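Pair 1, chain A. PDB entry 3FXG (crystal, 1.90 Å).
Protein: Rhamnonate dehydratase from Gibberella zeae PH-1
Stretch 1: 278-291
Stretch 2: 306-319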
# COMPACT_ATOMS: atom_id res chain seq x y z
N TYR A 278 -1.32 -15.88 21.97
CA TYR A 278 -0.33 -16.93 22.24
C TYR A 278 0.74 -17.11 21.17
O TYR A 278 0.51 -16.84 20.00
CB TYR A 278 -1.05 -18.27 22.40
CG TYR A 278 -2.33 -18.20 23.21
CD1 TYR A 278 -2.37 -18.62 24.54
CD2 TYR A 278 -3.50 -17.69 22.65
CE1 TYR A 278 -3.54 -18.53 25.29
CE2 TYR A 278 -4.68 -17.59 23.39
CZ TYR A 278 -4.69 -18.01 24.71
OH TYR A 278 -5.85 -17.91 25.44
N SER A 279 1.91 -17.60 21.60
CA SER A 279 3.07 -17.88 20.76
C SER A 279 3.72 -16.66 20.11
O SER A 279 3.11 -15.59 20.02
CB SER A 279 2.73 -18.89 19.66
OG SER A 279 2.24 -18.25 18.49
N ARG A 280 4.95 -16.83 19.65
CA ARG A 280 5.67 -15.74 19.00
C ARG A 280 4.97 -15.36 17.71
O ARG A 280 5.03 -14.21 17.27
CB ARG A 280 7.13 -16.14 18.73
CG ARG A 280 7.36 -17.40 17.89
CD ARG A 280 8.87 -17.67 17.77
NE ARG A 280 9.21 -18.85 16.97
CZ ARG A 280 9.46 -20.06 17.48
NH1 ARG A 280 9.38 -20.27 18.79
NH2 ARG A 280 9.80 -21.06 16.67
N TYR A 281 4.27 -16.32 17.11
CA TYR A 281 3.55 -16.09 15.87
C TYR A 281 2.30 -15.26 16.12
O TYR A 281 1.89 -14.47 15.27
CB TYR A 281 3.16 -17.44 15.26
CG TYR A 281 4.36 -18.31 15.00
CD1 TYR A 281 5.26 -17.99 13.98
CD2 TYR A 281 4.62 -19.42 15.79
CE1 TYR A 281 6.39 -18.77 13.76
CE2 TYR A 281 5.74 -20.21 15.57
CZ TYR A 281 6.63 -19.88 14.56
OH TYR A 281 7.74 -20.65 14.33
N GLY A 282 1.71 -15.43 17.30
CA GLY A 282 0.53 -14.67 17.63
C GLY A 282 0.90 -13.23 17.95
O GLY A 282 0.24 -12.29 17.50
N PHE A 283 1.98 -13.05 18.71
CA PHE A 283 2.41 -11.71 19.09
C PHE A 283 3.06 -10.88 18.00
O PHE A 283 3.03 -9.65 18.06
CB PHE A 283 3.31 -11.81 20.32
CG PHE A 283 2.54 -12.01 21.59
CD1 PHE A 283 1.90 -10.94 22.21
CD2 PHE A 283 2.35 -13.29 22.11
CE1 PHE A 283 1.08 -11.13 23.32
CE2 PHE A 283 1.53 -13.50 23.21
CZ PHE A 283 0.89 -12.41 23.82
N ARG A 284 3.63 -11.53 16.98
CA ARG A 284 4.27 -10.77 15.91
C ARG A 284 3.24 -9.84 15.27
O ARG A 284 3.57 -8.73 14.83
CB ARG A 284 4.86 -11.71 14.85
CG ARG A 284 3.89 -12.17 13.77
CD ARG A 284 4.54 -13.21 12.85
NE ARG A 284 3.67 -13.58 11.74
CZ ARG A 284 3.94 -14.55 10.87
NH1 ARG A 284 5.06 -15.25 10.98
NH2 ARG A 284 3.08 -14.82 9.89
N LYS A 285 1.98 -10.28 15.24
CA LYS A 285 0.89 -9.49 14.67
C LYS A 285 0.55 -8.25 15.49
O LYS A 285 0.12 -7.24 14.93
CB LYS A 285 -0.36 -10.36 14.52
CG LYS A 285 -0.34 -11.24 13.28
CD LYS A 285 -0.26 -10.37 12.04
CE LYS A 285 -0.41 -11.18 10.77
NZ LYS A 285 -0.30 -10.32 9.57
N LEU A 286 0.70 -8.34 16.80
CA LEU A 286 0.40 -7.20 17.66
C LEU A 286 1.46 -6.11 17.53
O LEU A 286 1.19 -4.93 17.79
CB LEU A 286 0.28 -7.65 19.12
CG LEU A 286 -1.08 -8.23 19.52
CD1 LEU A 286 -1.44 -9.41 18.62
CD2 LEU A 286 -1.03 -8.65 20.98
N VAL A 287 2.66 -6.49 17.12
CA VAL A 287 3.74 -5.53 16.94
C VAL A 287 3.69 -4.94 15.53
O VAL A 287 4.03 -3.77 15.34
CB VAL A 287 5.12 -6.19 17.18
CG1 VAL A 287 6.24 -5.20 16.88
CG2 VAL A 287 5.22 -6.65 18.63
N GLU A 288 3.27 -5.73 14.54
CA GLU A 288 3.18 -5.24 13.16
C GLU A 288 2.23 -4.05 13.11
O GLU A 288 1.11 -4.12 13.61
CB GLU A 288 2.65 -6.33 12.22
CG GLU A 288 3.48 -7.60 12.17
CD GLU A 288 2.97 -8.60 11.14
OE1 GLU A 288 1.80 -8.48 10.72
OE2 GLU A 288 3.74 -9.51 10.77
N GLY A 289 2.67 -2.97 12.47
CA GLY A 289 1.83 -1.80 12.37
C GLY A 289 2.02 -0.86 13.55
O GLY A 289 1.69 0.32 13.47
N ARG A 290 2.57 -1.39 14.64
CA ARG A 290 2.82 -0.59 15.83
C ARG A 290 1.55 0.18 16.22
O ARG A 290 1.58 1.39 16.46
CB ARG A 290 3.99 0.37 15.55
CG ARG A 290 4.65 0.99 16.78
CD ARG A 290 6.16 0.67 16.89
NE ARG A 290 6.93 0.98 15.68
CZ ARG A 290 8.02 1.75 15.65
NH1 ARG A 290 8.66 1.96 14.50
NH2 ARG A 290 8.48 2.32 16.75
N ASN A 291 0.42 -0.53 16.26
CA ASN A 291 -0.86 0.06 16.63
C ASN A 291 -1.20 -0.17 18.10
O ASN A 291 -2.27 0.23 18.57
CB ASN A 291 -1.99 -0.52 15.77
CG ASN A 291 -1.93 -0.02 14.34
OD1 ASN A 291 -1.77 1.17 14.10
ND2 ASN A 291 -2.07 -0.93 13.39
N THR A 306 10.33 -19.30 28.09
CA THR A 306 11.17 -19.48 26.90
C THR A 306 10.58 -18.74 25.70
O THR A 306 11.28 -17.99 25.02
CB THR A 306 11.31 -20.98 26.56
OG1 THR A 306 11.87 -21.67 27.68
CG2 THR A 306 12.22 -21.16 25.34
N GLU A 307 9.29 -18.94 25.43
CA GLU A 307 8.65 -18.26 24.31
C GLU A 307 8.49 -16.77 24.59
O GLU A 307 8.60 -15.95 23.67
CB GLU A 307 7.27 -18.88 24.02
CG GLU A 307 6.57 -18.31 22.79
CD GLU A 307 7.07 -18.89 21.47
OE1 GLU A 307 8.31 -18.99 21.29
OE2 GLU A 307 6.24 -19.24 20.61
N LEU A 308 8.24 -16.41 25.85
CA LEU A 308 8.08 -15.01 26.22
C LEU A 308 9.36 -14.22 25.95
O LEU A 308 9.31 -13.06 25.56
CB LEU A 308 7.70 -14.89 27.70
CG LEU A 308 7.50 -13.47 28.24
CD1 LEU A 308 6.46 -12.72 27.40
CD2 LEU A 308 7.06 -13.55 29.69
N LEU A 309 10.51 -14.85 26.18
CA LEU A 309 11.78 -14.19 25.92
C LEU A 309 11.88 -13.82 24.44
O LEU A 309 12.41 -12.77 24.08
CB LEU A 309 12.95 -15.10 26.30
CG LEU A 309 13.13 -15.37 27.80
CD1 LEU A 309 14.13 -16.49 28.02
CD2 LEU A 309 13.59 -14.09 28.49
N LYS A 310 11.36 -14.69 23.57
CA LYS A 310 11.40 -14.44 22.13
C LYS A 310 10.39 -13.37 21.73
O LYS A 310 10.65 -12.58 20.82
CB LYS A 310 11.14 -15.74 21.36
CG LYS A 310 12.23 -16.79 21.55
CD LYS A 310 12.03 -17.99 20.65
CE LYS A 310 13.17 -18.99 20.80
NZ LYS A 310 13.22 -19.55 22.18
N VAL A 311 9.25 -13.36 22.39
CA VAL A 311 8.23 -12.36 22.11
C VAL A 311 8.76 -10.98 22.49
O VAL A 311 8.60 -10.01 21.75
CB VAL A 311 6.93 -12.66 22.90
CG1 VAL A 311 6.02 -11.44 22.90
CG2 VAL A 311 6.22 -13.85 22.27
N ALA A 312 9.41 -10.89 23.65
CA ALA A 312 9.95 -9.62 24.12
C ALA A 312 11.06 -9.11 23.21
O ALA A 312 11.17 -7.91 22.97
CB ALA A 312 10.47 -9.76 25.55
N ALA A 313 11.88 -10.02 22.69
CA ALA A 313 12.98 -9.64 21.81
C ALA A 313 12.46 -9.01 20.51
O ALA A 313 13.04 -8.05 20.01
CB ALA A 313 13.84 -10.85 21.49
N LEU A 314 11.38 -9.56 19.97
CA LEU A 314 10.79 -9.03 18.74
C LEU A 314 10.25 -7.63 19.03
O LEU A 314 10.49 -6.69 18.28
CB LEU A 314 9.67 -9.94 18.24
CG LEU A 314 8.94 -9.50 16.96
CD1 LEU A 314 8.29 -10.71 16.31
CD2 LEU A 314 7.92 -8.43 17.27
N ALA A 315 9.53 -7.50 20.14
CA ALA A 315 8.97 -6.20 20.53
C ALA A 315 10.09 -5.19 20.75
O ALA A 315 9.96 -4.01 20.42
CB ALA A 315 8.13 -6.35 21.80
N ALA A 316 11.21 -5.66 21.30
CA ALA A 316 12.36 -4.80 21.59
C ALA A 316 12.98 -4.19 20.33
O ALA A 316 13.55 -3.10 20.39
CB ALA A 316 13.43 -5.59 22.36
N ALA A 317 12.87 -4.89 19.21
CA ALA A 317 13.42 -4.39 17.95
C ALA A 317 12.61 -3.18 17.46
O ALA A 317 13.05 -2.44 16.58
CB ALA A 317 13.41 -5.48 16.89
N TYR A 318 11.43 -3.01 18.04
CA TYR A 318 10.55 -1.89 17.69
C TYR A 318 10.27 -1.02 18.92
O TYR A 318 9.37 -0.18 18.91
CB TYR A 318 9.24 -2.44 17.10
CG TYR A 318 9.45 -3.06 15.74
CD1 TYR A 318 9.53 -2.27 14.60
CD2 TYR A 318 9.63 -4.44 15.61
CE1 TYR A 318 9.79 -2.83 13.35
CE2 TYR A 318 9.89 -5.01 14.36
CZ TYR A 318 9.97 -4.21 13.24
OH TYR A 318 10.25 -4.76 12.01
N ASP A 319 11.05 -1.24 19.97
CA ASP A 319 10.90 -0.49 21.21
C ASP A 319 9.48 -0.52 21.76
O ASP A 319 9.02 0.45 22.37
CB ASP A 319 11.36 0.96 21.02
CG ASP A 319 12.83 1.06 20.65
OD1 ASP A 319 13.64 0.36 21.29
OD2 ASP A 319 13.16 1.82 19.72
O HOH W 1 7.75 1.97 19.64

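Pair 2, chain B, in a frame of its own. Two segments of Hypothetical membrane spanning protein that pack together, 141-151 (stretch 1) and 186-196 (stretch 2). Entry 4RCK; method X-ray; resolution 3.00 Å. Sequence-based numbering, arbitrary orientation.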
# COMPACT_ATOMS: atom_id res chain seq x y z
N GLU B 141 -7.19 -8.94 -29.76
CA GLU B 141 -7.80 -10.24 -29.51
C GLU B 141 -7.59 -10.67 -28.07
O GLU B 141 -6.59 -10.30 -27.45
CB GLU B 141 -7.24 -11.29 -30.48
CG GLU B 141 -7.74 -11.14 -31.90
CD GLU B 141 -9.25 -11.12 -31.98
OE1 GLU B 141 -9.89 -12.07 -31.46
OE2 GLU B 141 -9.81 -10.16 -32.54
N PRO B 142 -8.53 -11.46 -27.52
CA PRO B 142 -8.48 -11.91 -26.12
C PRO B 142 -7.20 -12.65 -25.75
O PRO B 142 -6.60 -12.37 -24.71
CB PRO B 142 -9.68 -12.85 -26.01
CG PRO B 142 -10.61 -12.39 -27.06
CD PRO B 142 -9.75 -11.93 -28.19
N LEU B 143 -6.79 -13.60 -26.59
CA LEU B 143 -5.65 -14.45 -26.29
C LEU B 143 -4.33 -13.75 -26.56
O LEU B 143 -3.30 -14.12 -26.02
CB LEU B 143 -5.72 -15.75 -27.09
CG LEU B 143 -6.91 -16.61 -26.71
CD1 LEU B 143 -6.90 -17.92 -27.49
CD2 LEU B 143 -6.91 -16.87 -25.21
N GLU B 144 -4.38 -12.75 -27.42
CA GLU B 144 -3.23 -11.88 -27.55
C GLU B 144 -3.10 -11.13 -26.23
O GLU B 144 -2.08 -11.20 -25.57
CB GLU B 144 -3.37 -10.93 -28.72
CG GLU B 144 -3.70 -11.59 -30.03
CD GLU B 144 -3.72 -10.59 -31.15
OE1 GLU B 144 -4.41 -10.82 -32.16
OE2 GLU B 144 -3.04 -9.55 -30.99
N ALA B 145 -4.18 -10.44 -25.86
CA ALA B 145 -4.23 -9.66 -24.62
C ALA B 145 -3.87 -10.50 -23.39
O ALA B 145 -3.26 -10.00 -22.45
CB ALA B 145 -5.60 -9.05 -24.44
N ALA B 146 -4.26 -11.77 -23.41
CA ALA B 146 -3.93 -12.69 -22.33
C ALA B 146 -2.43 -12.97 -22.30
O ALA B 146 -1.83 -13.05 -21.22
CB ALA B 146 -4.71 -13.99 -22.48
N GLN B 147 -1.83 -13.12 -23.48
CA GLN B 147 -0.42 -13.45 -23.62
C GLN B 147 0.47 -12.38 -23.01
O GLN B 147 1.52 -12.65 -22.46
CB GLN B 147 -0.07 -13.64 -25.10
CG GLN B 147 1.41 -13.83 -25.38
CD GLN B 147 2.01 -14.95 -24.56
OE1 GLN B 147 1.88 -16.13 -24.92
NE2 GLN B 147 2.65 -14.60 -23.46
N LEU B 148 -0.01 -11.15 -23.12
CA LEU B 148 0.72 -9.98 -22.66
C LEU B 148 0.69 -9.88 -21.15
O LEU B 148 1.69 -9.54 -20.54
CB LEU B 148 0.12 -8.74 -23.29
CG LEU B 148 -0.09 -8.97 -24.79
CD1 LEU B 148 -1.14 -8.15 -25.33
CD2 LEU B 148 1.17 -8.84 -25.61
N ALA B 149 -0.46 -10.20 -20.56
CA ALA B 149 -0.62 -10.25 -19.11
C ALA B 149 0.33 -11.27 -18.49
O ALA B 149 0.80 -11.08 -17.37
CB ALA B 149 -2.06 -10.59 -18.76
N LYS B 150 0.60 -12.35 -19.22
CA LYS B 150 1.56 -13.35 -18.76
C LYS B 150 2.98 -12.81 -18.87
O LYS B 150 3.81 -13.07 -18.00
CB LYS B 150 1.42 -14.64 -19.58
CG LYS B 150 2.35 -15.75 -19.13
CD LYS B 150 2.12 -17.02 -19.93
CE LYS B 150 3.01 -18.15 -19.45
NZ LYS B 150 2.74 -19.42 -20.19
N ASP B 151 3.25 -12.06 -19.93
CA ASP B 151 4.54 -11.41 -20.11
C ASP B 151 4.82 -10.42 -19.00
O ASP B 151 5.98 -10.18 -18.64
CB ASP B 151 4.61 -10.70 -21.47
CG ASP B 151 4.49 -11.66 -22.64
OD1 ASP B 151 4.80 -12.86 -22.47
OD2 ASP B 151 4.09 -11.21 -23.74
N ASP B 186 -14.91 -21.12 -23.30
CA ASP B 186 -13.61 -21.71 -23.60
C ASP B 186 -12.57 -20.67 -24.02
O ASP B 186 -11.38 -20.95 -24.01
CB ASP B 186 -13.73 -22.79 -24.68
CG ASP B 186 -14.37 -22.28 -25.95
OD1 ASP B 186 -15.40 -21.58 -25.86
OD2 ASP B 186 -13.85 -22.59 -27.04
N THR B 187 -13.02 -19.47 -24.39
CA THR B 187 -12.08 -18.36 -24.55
C THR B 187 -11.69 -17.86 -23.17
O THR B 187 -10.51 -17.69 -22.87
CB THR B 187 -12.67 -17.19 -25.38
OG1 THR B 187 -12.46 -17.44 -26.78
CG2 THR B 187 -12.00 -15.87 -25.02
N LEU B 188 -12.70 -17.64 -22.33
CA LEU B 188 -12.49 -17.21 -20.95
C LEU B 188 -11.65 -18.21 -20.17
O LEU B 188 -10.84 -17.82 -19.33
CB LEU B 188 -13.84 -17.00 -20.26
CG LEU B 188 -14.34 -15.56 -20.12
CD1 LEU B 188 -14.06 -14.76 -21.38
CD2 LEU B 188 -15.82 -15.55 -19.80
N THR B 189 -11.84 -19.49 -20.45
CA THR B 189 -11.05 -20.54 -19.82
C THR B 189 -9.60 -20.47 -20.27
O THR B 189 -8.68 -20.52 -19.44
CB THR B 189 -11.62 -21.94 -20.12
OG1 THR B 189 -12.95 -22.05 -19.60
CG2 THR B 189 -10.74 -23.02 -19.50
N LYS B 190 -9.39 -20.35 -21.58
CA LYS B 190 -8.05 -20.23 -22.15
C LYS B 190 -7.28 -19.09 -21.52
O LYS B 190 -6.10 -19.24 -21.19
CB LYS B 190 -8.12 -20.02 -23.66
CG LYS B 190 -8.34 -21.28 -24.49
CD LYS B 190 -8.50 -20.92 -25.96
CE LYS B 190 -9.42 -21.89 -26.68
NZ LYS B 190 -9.92 -21.30 -27.96
N ILE B 191 -7.94 -17.94 -21.37
CA ILE B 191 -7.32 -16.76 -20.79
C ILE B 191 -6.78 -17.03 -19.39
O ILE B 191 -5.61 -16.79 -19.10
CB ILE B 191 -8.31 -15.58 -20.72
CG1 ILE B 191 -8.73 -15.15 -22.12
CG2 ILE B 191 -7.70 -14.41 -19.96
CD1 ILE B 191 -9.72 -14.00 -22.14
N ALA B 192 -7.65 -17.55 -18.52
CA ALA B 192 -7.27 -17.86 -17.15
C ALA B 192 -6.16 -18.90 -17.10
O ALA B 192 -5.17 -18.74 -16.38
CB ALA B 192 -8.48 -18.34 -16.37
N THR B 193 -6.33 -19.97 -17.88
CA THR B 193 -5.36 -21.06 -17.93
C THR B 193 -4.00 -20.58 -18.44
O THR B 193 -2.96 -20.90 -17.86
CB THR B 193 -5.86 -22.21 -18.83
OG1 THR B 193 -6.83 -22.98 -18.11
CG2 THR B 193 -4.71 -23.11 -19.25
N MSE B 194 -4.02 -19.81 -19.53
CA MSE B 194 -2.80 -19.29 -20.14
C MSE B 194 -1.96 -18.50 -19.15
O MSE B 194 -0.73 -18.51 -19.20
CB MSE B 194 -3.15 -18.41 -21.34
CG MSE B 194 -1.96 -17.79 -22.05
SE MSE B 194 -2.50 -16.78 -23.62
CE MSE B 194 -3.26 -18.24 -24.67
N THR B 195 -2.63 -17.81 -18.22
CA THR B 195 -1.96 -16.91 -17.29
C THR B 195 -1.85 -17.49 -15.88
O THR B 195 -1.25 -16.87 -15.00
CB THR B 195 -2.69 -15.58 -17.22
OG1 THR B 195 -4.06 -15.81 -16.88
CG2 THR B 195 -2.62 -14.88 -18.57
N GLY B 196 -2.44 -18.66 -15.67
CA GLY B 196 -2.31 -19.35 -14.41
C GLY B 196 -3.47 -19.14 -13.45
O GLY B 196 -3.49 -19.70 -12.36

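What separates the two contacts most sharply? Pair 1 is pinned by polar bonds between R280(A) and E307(A), whereas pair 2 has no hydrogen bond across its stretches. In pair 1 the carboxylate of E307(A) bridges the backbone and side chain of one residue: R280(A) N donates to E307(A) OE2 at 2.9 Å, and R280(A) NH1 forms a salt bridge with E307(A) OE1 at 3.0 Å, the oxygen lying at the guanidinium edge. The matching residues in pair 2 are L143(B) and T187(B), and there the leucine is a knob, its side chain sitting among T187(B), K190(B), I191(B) and M194(B), with L143(B) CD2 3.7 Å from K190(B) CB.

What backbone arrangement do they share? In each, two helices run in nearly the same direction, crossing at -24° in pair 1 and -17° in pair 2, with axes approaching to 9.1 and 9.0 Å. Fourteen central residues superpose with an RMSD of 0.7 Å. S279(A) falls on P142(B), K310(A) on K190(B) and V311(A) on I191(B), each with CA atoms within 0.4 Å. The lysines even place their side-chain centres 0.6 Å apart.

How is the middle of the interface filled? Both pairs put a branched residue on the second helix, but the partner differs in size. F283(A) meets V311(A) through F283(A) CB and V311(A) CG1 at 3.8 Å; its counterpart A146(B) has just a methyl group, with A146(B) CB 3.9 Å from I191(B) CG2. M194(B), a selenomethionine, also reaches this alanine, its SE lying 3.7 Å from A146(B) CB. The residue matching M194(B) is L314(A), which packs farther along the first helix, L314(A) CD2 lying 3.5 Å from V287(A) CG2.

How does each contact finish? Here V287(A) matches K150(B), and A315(A) matches T195(B). The valine makes an apolar cluster, reaching Y318(A) as well as L314(A), with V287(A) CG1 3.7 Å from Y318(A) CD2. From V287(A) to R290(A) the chain makes a type II beta turn, and Y318(A) CD1 lies over one face of the R290(A) guanidinium; a water joins the two residues, accepting from R290(A) NH2 at 3.0 Å and donating to Y318(A) O at 2.8 Å. Where V287(A) meets the side chain of L314(A), the aliphatic part of the lysine in pair 2 covers the backbone of the matching residue, with K150(B) CD 3.3 Å from M194(B) O. T195(B) fits a methyl close to the first helix, its CG2 3.3 Å from A146(B) O, before G196(B), with positive phi, leaves helical angles in a Schellman motif.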